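Lytic polysaccharide monooxygenase (Neurospora crassa, PDB 4QI8) probably cleaves the beta-1,4-glycosidic bonds of cellulose by oxidation at a copper centre, drawing on a reductant and oxygen or hydrogen peroxide. Local coordinates at residues 179-182 / 183-186; 125-128 / 129-133; 193-196 / 197-201; 107-110 / 111-115. All coordinates share one frame; numbering follows the deposited sequence.

Contact 1: residues 179-182 / 183-186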
# COMPACT_ATOMS: atom_id res chain seq x y z
N VAL A 179 -8.89 -4.81 7.90
CA VAL A 179 -7.83 -5.49 8.62
C VAL A 179 -6.94 -4.48 9.33
O VAL A 179 -7.03 -3.27 9.11
CB VAL A 179 -6.99 -6.37 7.68
CG1 VAL A 179 -7.89 -7.43 7.04
CG2 VAL A 179 -6.26 -5.55 6.63
N SER A 180 -6.06 -4.99 10.18
CA SER A 180 -5.11 -4.16 10.90
C SER A 180 -3.69 -4.40 10.39
O SER A 180 -3.37 -5.47 9.86
CB SER A 180 -5.18 -4.45 12.40
OG SER A 180 -4.75 -5.77 12.69
N PHE A 181 -2.85 -3.39 10.57
CA PHE A 181 -1.41 -3.51 10.33
C PHE A 181 -0.68 -2.99 11.56
O PHE A 181 -0.86 -1.85 11.93
CB PHE A 181 -0.98 -2.69 9.12
CG PHE A 181 -1.39 -3.30 7.82
CD1 PHE A 181 -0.77 -4.44 7.34
CD2 PHE A 181 -2.43 -2.78 7.08
CE1 PHE A 181 -1.16 -5.04 6.16
CE2 PHE A 181 -2.82 -3.37 5.89
CZ PHE A 181 -2.19 -4.50 5.43
N PRO A 182 0.14 -3.83 12.21
CA PRO A 182 0.31 -5.26 11.97
C PRO A 182 -0.96 -6.05 12.32
O PRO A 182 -1.82 -5.55 13.05
CB PRO A 182 1.48 -5.64 12.87
CG PRO A 182 1.41 -4.65 13.99
CD PRO A 182 0.92 -3.38 13.39
N GLY A 183 -1.07 -7.25 11.78
CA GLY A 183 -2.17 -8.16 12.06
C GLY A 183 -2.65 -8.90 10.82
O GLY A 183 -2.96 -10.09 10.88
N ALA A 184 -2.71 -8.20 9.70
CA ALA A 184 -3.28 -8.77 8.48
C ALA A 184 -2.43 -9.89 7.92
O ALA A 184 -2.96 -10.82 7.30
CB ALA A 184 -3.45 -7.69 7.43
N TYR A 185 -1.11 -9.77 8.08
CA TYR A 185 -0.17 -10.68 7.46
C TYR A 185 0.53 -11.55 8.49
O TYR A 185 0.82 -11.11 9.61
CB TYR A 185 0.89 -9.90 6.68
CG TYR A 185 0.40 -9.03 5.55
CD1 TYR A 185 -0.87 -9.15 5.02
CD2 TYR A 185 1.24 -8.07 4.99
CE1 TYR A 185 -1.29 -8.35 3.99
CE2 TYR A 185 0.81 -7.25 3.95
CZ TYR A 185 -0.46 -7.41 3.45
OH TYR A 185 -0.93 -6.62 2.42
N LYS A 186 0.83 -12.77 8.06
CA LYS A 186 1.67 -13.70 8.80
C LYS A 186 2.81 -14.12 7.90
O LYS A 186 2.67 -14.19 6.68
CB LYS A 186 0.87 -14.92 9.26
CG LYS A 186 -0.18 -14.58 10.32
CD LYS A 186 -0.87 -15.80 10.89
CE LYS A 186 -1.94 -16.33 9.95
NZ LYS A 186 -3.10 -15.41 9.87
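F181 drives one edge of its ring into the face of Y185, a T-shaped stack with the planes 80° apart and the centroids 5.1 Å from each other. The leading bump is F181 CE1, which lands 3.7 Å from Y185 CZ; the CG of Y185, anti to its carbonyl carbon (chi1 -61°), brings that ring alongside F181. A184 is small enough for the hollow beside this pair. Its CB plugs the gap between V179 CG2, at 3.6 Å, and F181 CE1, at 3.7 Å. A184 N makes a weak, bent bond of 2.8 Å to S180 O, and S180 OG donates to P182 O at 3.0 Å, from outside the carbonyl plane. G183 has a strongly positive phi (140°), where a side chain would collide with the carbonyl oxygen of P182; glycine fits easily. Y185 OH bonds to E141 and Y79; a leucine here would probably leave both without that partner and the edge of F181 without its aromatic face. The peptide bond before P182 is cis, and residues 180-183 form a type VIb turn, with F181 and P182 at its corners, following edge strand 178-179 of the beta-sandwich characteristic of AA9 enzymes.

Contact 2: residues 125-128 / 129-133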
# COMPACT_ATOMS: atom_id res chain seq x y z
N VAL A 125 -3.88 4.81 -9.02
CA VAL A 125 -4.65 4.26 -7.92
C VAL A 125 -6.07 4.77 -8.06
O VAL A 125 -6.32 5.97 -7.93
CB VAL A 125 -4.08 4.69 -6.55
CG1 VAL A 125 -4.89 4.07 -5.43
CG2 VAL A 125 -2.61 4.31 -6.40
N LYS A 126 -6.99 3.87 -8.36
CA LYS A 126 -8.39 4.25 -8.51
C LYS A 126 -9.09 4.26 -7.15
O LYS A 126 -9.18 3.23 -6.47
CB LYS A 126 -9.12 3.33 -9.49
CG LYS A 126 -10.58 3.74 -9.78
CD LYS A 126 -10.74 5.23 -10.20
CE LYS A 126 -10.91 5.42 -11.70
NZ LYS A 126 -10.92 6.88 -12.09
N ILE A 127 -9.56 5.43 -6.77
CA ILE A 127 -10.27 5.61 -5.51
C ILE A 127 -11.75 5.25 -5.73
O ILE A 127 -12.39 5.82 -6.60
CB ILE A 127 -10.17 7.07 -5.04
CG1 ILE A 127 -8.70 7.52 -4.90
CG2 ILE A 127 -10.92 7.28 -3.72
CD1 ILE A 127 -7.87 6.75 -3.86
N PRO A 128 -12.29 4.30 -4.95
CA PRO A 128 -13.70 3.92 -5.13
C PRO A 128 -14.67 5.10 -5.05
O PRO A 128 -14.49 5.99 -4.24
CB PRO A 128 -13.95 2.95 -3.98
CG PRO A 128 -12.61 2.36 -3.70
CD PRO A 128 -11.64 3.48 -3.91
N SER A 129 -15.69 5.08 -5.91
CA SER A 129 -16.64 6.19 -5.97
C SER A 129 -17.57 6.22 -4.78
O SER A 129 -18.10 7.27 -4.41
CB SER A 129 -17.49 6.08 -7.25
OG SER A 129 -18.29 4.91 -7.25
N CYS A 130 -17.79 5.06 -4.18
CA CYS A 130 -18.91 4.88 -3.27
C CYS A 130 -18.58 5.06 -1.80
O CYS A 130 -19.49 5.07 -0.96
CB CYS A 130 -19.55 3.50 -3.49
SG CYS A 130 -18.40 2.10 -3.21
N ILE A 131 -17.30 5.20 -1.47
CA ILE A 131 -16.92 5.28 -0.07
C ILE A 131 -17.24 6.67 0.51
O ILE A 131 -17.41 7.64 -0.22
CB ILE A 131 -15.43 4.91 0.15
CG1 ILE A 131 -14.52 5.84 -0.65
CG2 ILE A 131 -15.20 3.45 -0.23
CD1 ILE A 131 -13.05 5.63 -0.35
N LYS A 132 -17.33 6.74 1.83
CA LYS A 132 -17.74 7.96 2.51
C LYS A 132 -16.64 9.03 2.45
O LYS A 132 -15.48 8.74 2.69
CB LYS A 132 -18.06 7.65 3.97
CG LYS A 132 -19.09 8.57 4.61
CD LYS A 132 -19.30 8.25 6.08
CE LYS A 132 -19.57 9.52 6.87
NZ LYS A 132 -19.85 9.27 8.31
N SER A 133 -17.02 10.26 2.15
CA SER A 133 -16.08 11.37 2.17
C SER A 133 -15.45 11.47 3.56
O SER A 133 -16.06 11.10 4.56
CB SER A 133 -16.77 12.68 1.83
OG SER A 133 -17.77 12.98 2.79
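At the turn where strand 122-126, an edge strand of the three-stranded sheet, gives way to strand 134-144 of the six-stranded sheet, I131 packs on P128 and I127. The closest side-chain pair is P128 CB with I131 CG2, 4.0 Å apart. I127 CG2 reaches I131 CD1 more loosely, at 4.3 Å, so the two branched residues meet through the ends of methyl groups. The CG1 of I131 lies between its own backbone N and carbonyl carbon (chi1 59°), a placing that sets this methylene 3.6 Å from P128 O. S129 and C130 have the backbone angles of an open type I turn, without the usual hydrogen bond, which bends the chain sharply between P128 and I131 and joins the two sheets of the AA9 beta-sandwich. P128 suits the start of the turn because its ring fixes phi, and S129 suits its exposed corner because its short polar side chain can face solvent. I131 continues inward to L80, F100 and I165 of the six-stranded sheet, and I127 also touches I165. At the corner C130 is joined by a disulfide to C214, which pins the C-terminal residue of the chain beside P128.

Contact 3: residues 193-196 / 197-201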
# COMPACT_ATOMS: atom_id res chain seq x y z
N LEU A 193 5.44 -16.29 2.03
CA LEU A 193 6.38 -17.41 2.05
C LEU A 193 6.14 -18.19 0.77
O LEU A 193 5.20 -18.98 0.69
CB LEU A 193 6.13 -18.30 3.27
CG LEU A 193 7.15 -19.41 3.48
CD1 LEU A 193 8.46 -18.80 3.95
CD2 LEU A 193 6.66 -20.47 4.47
N ILE A 194 6.99 -17.98 -0.22
CA ILE A 194 6.74 -18.49 -1.55
C ILE A 194 8.02 -18.53 -2.35
O ILE A 194 8.83 -17.60 -2.30
CB ILE A 194 5.66 -17.61 -2.28
CG1 ILE A 194 5.38 -18.14 -3.69
CG2 ILE A 194 6.06 -16.14 -2.31
CD1 ILE A 194 4.21 -17.43 -4.37
N ASN A 195 8.19 -19.62 -3.08
CA ASN A 195 9.24 -19.72 -4.09
C ASN A 195 8.64 -19.40 -5.45
O ASN A 195 7.89 -20.21 -6.01
CB ASN A 195 9.82 -21.13 -4.09
CG ASN A 195 10.74 -21.37 -5.26
OD1 ASN A 195 11.25 -20.43 -5.88
ND2 ASN A 195 10.95 -22.65 -5.58
N ILE A 196 8.96 -18.21 -5.97
CA ILE A 196 8.39 -17.78 -7.25
C ILE A 196 9.24 -18.23 -8.42
O ILE A 196 8.90 -17.98 -9.56
CB ILE A 196 8.15 -16.24 -7.34
CG1 ILE A 196 9.47 -15.47 -7.27
CG2 ILE A 196 7.19 -15.79 -6.26
CD1 ILE A 196 9.34 -14.02 -7.64
N ASN A 197 10.33 -18.91 -8.15
CA ASN A 197 11.30 -19.16 -9.18
C ASN A 197 10.98 -20.52 -9.81
O ASN A 197 10.14 -20.60 -10.72
CB ASN A 197 12.69 -18.98 -8.57
CG ASN A 197 12.89 -17.56 -8.03
OD1 ASN A 197 13.18 -17.33 -6.83
ND2 ASN A 197 12.72 -16.60 -8.90
N TYR A 198 11.58 -21.59 -9.34
CA TYR A 198 11.34 -22.91 -9.94
C TYR A 198 11.14 -23.96 -8.86
O TYR A 198 11.89 -23.98 -7.94
CB TYR A 198 12.52 -23.31 -10.83
CG TYR A 198 12.65 -22.45 -12.05
CD1 TYR A 198 11.91 -22.71 -13.19
CD2 TYR A 198 13.49 -21.36 -12.05
CE1 TYR A 198 12.00 -21.92 -14.31
CE2 TYR A 198 13.60 -20.56 -13.17
CZ TYR A 198 12.85 -20.84 -14.30
OH TYR A 198 12.96 -20.02 -15.40
N PRO A 199 10.16 -24.84 -8.99
CA PRO A 199 9.12 -24.81 -10.01
C PRO A 199 8.32 -23.52 -9.90
O PRO A 199 8.11 -23.00 -8.81
CB PRO A 199 8.23 -26.00 -9.66
CG PRO A 199 9.04 -26.86 -8.82
CD PRO A 199 9.97 -25.97 -8.07
N VAL A 200 7.92 -23.00 -11.04
CA VAL A 200 7.20 -21.75 -11.06
C VAL A 200 5.79 -21.99 -10.58
O VAL A 200 5.16 -22.96 -10.97
CB VAL A 200 7.15 -21.16 -12.46
CG1 VAL A 200 6.60 -19.74 -12.43
CG2 VAL A 200 8.52 -21.15 -13.00
N PRO A 201 5.30 -21.12 -9.71
CA PRO A 201 3.88 -21.24 -9.35
C PRO A 201 2.98 -21.02 -10.55
O PRO A 201 3.36 -20.34 -11.51
CB PRO A 201 3.68 -20.11 -8.34
CG PRO A 201 5.04 -19.86 -7.77
CD PRO A 201 5.99 -20.09 -8.90
O HOH W 1 7.29 -22.90 -6.23
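I194 reaches P201 with the tip of a fully extended side chain, CD1 lying 4.3 Å from P201 CG, a loose apolar touch across the base of the loop. N195 comes next and does most of the polar work. Its CG lies opposite the backbone N (chi1 170°), which swings the amide over the residues that follow. OD1 accepts the N-H of N197 at 2.9 Å and 156°, the donor lying well above the carbonyl plane. On the other side of the amide, ND2 donates a hydrogen bond to Y198 O, also at 2.9 Å; that oxygen lies close to the plane of the N195 amide, although the donor nitrogen stands above the plane of the Y198 carbonyl. Asparagine suits the place because one short group both accepts and donates. With an alanine in its place, N197 N and Y198 O would probably lose these mates and the loop tip be freed to move. The backbone O of N195 meets P201 CG at 3.4 Å, and a water donates to it at 2.8 Å and to P199 O at 2.7 Å, tying the limbs together. I196, buried, turns its branched side chain away from the loop, onto P73 and L113, and lies about 5 Å from the side chain of H146, a residue probably involved in binding oxygen. N195 thus closes an Asx turn, followed at once by a type VIb turn around the cis peptide bond before P199, in a surface loop on the copper side of the molecule, the I196 side chain about 13 Å from the metal.

Contact 4: residues 107-110 / 111-115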
# COMPACT_ATOMS: atom_id res chain seq x y z
N PRO A 107 0.25 -11.51 -11.02
CA PRO A 107 1.23 -11.69 -12.08
C PRO A 107 0.61 -12.35 -13.30
O PRO A 107 -0.48 -12.91 -13.22
CB PRO A 107 2.23 -12.65 -11.45
CG PRO A 107 1.39 -13.50 -10.54
CD PRO A 107 0.33 -12.58 -10.01
N THR A 108 1.32 -12.26 -14.41
CA THR A 108 1.04 -13.09 -15.56
C THR A 108 1.78 -14.41 -15.37
O THR A 108 2.95 -14.44 -14.96
CB THR A 108 1.50 -12.38 -16.83
OG1 THR A 108 0.78 -11.15 -16.99
CG2 THR A 108 1.33 -13.26 -18.06
N PHE A 109 1.08 -15.51 -15.65
CA PHE A 109 1.60 -16.84 -15.42
C PHE A 109 2.14 -17.42 -16.70
O PHE A 109 1.40 -17.69 -17.64
CB PHE A 109 0.51 -17.74 -14.85
CG PHE A 109 0.01 -17.27 -13.51
CD1 PHE A 109 0.73 -17.54 -12.36
CD2 PHE A 109 -1.17 -16.55 -13.41
CE1 PHE A 109 0.28 -17.09 -11.13
CE2 PHE A 109 -1.62 -16.11 -12.18
CZ PHE A 109 -0.89 -16.38 -11.04
N GLY A 110 3.45 -17.61 -16.74
CA GLY A 110 4.11 -18.23 -17.87
C GLY A 110 5.27 -19.06 -17.37
O GLY A 110 5.24 -19.57 -16.24
N SER A 111 6.30 -19.18 -18.19
CA SER A 111 7.50 -19.92 -17.82
C SER A 111 8.10 -19.34 -16.55
O SER A 111 8.70 -20.05 -15.77
CB SER A 111 8.54 -19.89 -18.94
OG SER A 111 8.89 -18.57 -19.27
N GLN A 112 7.94 -18.04 -16.37
CA GLN A 112 8.19 -17.37 -15.10
C GLN A 112 6.98 -16.49 -14.82
O GLN A 112 6.14 -16.30 -15.69
CB GLN A 112 9.45 -16.51 -15.17
CG GLN A 112 10.73 -17.32 -15.09
CD GLN A 112 10.89 -17.98 -13.73
OE1 GLN A 112 10.54 -19.14 -13.55
NE2 GLN A 112 11.42 -17.24 -12.77
N LEU A 113 6.89 -15.99 -13.60
CA LEU A 113 5.90 -14.98 -13.28
C LEU A 113 6.43 -13.64 -13.77
O LEU A 113 7.59 -13.30 -13.54
CB LEU A 113 5.66 -14.91 -11.77
CG LEU A 113 5.16 -16.20 -11.10
CD1 LEU A 113 4.85 -15.91 -9.65
CD2 LEU A 113 3.94 -16.77 -11.81
N THR A 114 5.61 -12.90 -14.49
CA THR A 114 5.97 -11.53 -14.86
C THR A 114 4.99 -10.56 -14.22
O THR A 114 3.79 -10.85 -14.08
CB THR A 114 6.05 -11.34 -16.37
OG1 THR A 114 4.83 -11.75 -16.96
CG2 THR A 114 7.19 -12.16 -16.96
N TRP A 115 5.53 -9.44 -13.79
CA TRP A 115 4.79 -8.47 -13.00
C TRP A 115 4.74 -7.15 -13.73
O TRP A 115 5.78 -6.60 -14.11
CB TRP A 115 5.48 -8.30 -11.64
CG TRP A 115 5.66 -9.60 -10.89
CD1 TRP A 115 6.72 -10.46 -11.00
CD2 TRP A 115 4.77 -10.18 -9.92
NE1 TRP A 115 6.54 -11.54 -10.16
CE2 TRP A 115 5.35 -11.39 -9.49
CE3 TRP A 115 3.54 -9.80 -9.38
CZ2 TRP A 115 4.74 -12.22 -8.55
CZ3 TRP A 115 2.93 -10.62 -8.45
CH2 TRP A 115 3.54 -11.81 -8.02
O HOH W 2 1.57 -9.00 -15.61
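P107 lays its CB over the six-membered ring of W115, 3.5 Å from the ring centroid and only 4° off the normal, a CH-pi contact. The rest of the proline follows the indole, with CD at 3.6 Å from W115 CZ3. Proline suits the spot: its ring is compact and rigid, and its polarised C-H groups favour an aromatic face. Farther along, F109 and L113 run side by side, L113 CD2 tight on F109 CD1 at 3.3 Å. With CG anti to the carbonyl carbon of L113 (chi1 -59°) and CD1 extended, CD2 is the branch that meets the phenyl ring. These pairs are set by a two-stranded beta hairpin, strands 108-109 and 113-114, in which T108 and T114 are a hydrogen-bonded pair: T108 N bonds to T114 O at 2.9 Å, and T114 N to T108 O at 3.1 Å. On the threonine face, T114 OG1 comes 3.4 Å from T108 CB, and a water joins T108 OG1 to T114 O. A further bond, G110 N to Q112 O at 3.2 Å, closes the end loop, where glycine readily takes an uncommon psi (-150°) and the small polar side chain of S111 suits an exposed position. Outside the hairpin, Y204 makes an edge-to-face pair with W115, and V200 packs on L113. The side chains of W115 and H72, a copper ligand, are about 8 Å apart.

Overall arrangement
Along the chain contact 4 comes first, then contact 2, contact 1 and contact 3. Contacts 3 and 4 touch and have centres 11 Å apart: the 193-201 loop packs against the 107-115 hairpin, and both lie near H146 and H72 at the copper end. Contact 2 lies on the opposite side of the chain's centre from contact 3, their centres 34 Å apart, where the two sheets of the beta-sandwich are joined. Contact 1 sits between, 22 Å from contact 2 and 23 Å from contact 3, after edge strand 178-179. Contacts 3 and 4 are thus surface elements on the copper side; the side chains of Y185 in contact 1 and Y157 are about 11 Å apart; contact 2 is remote.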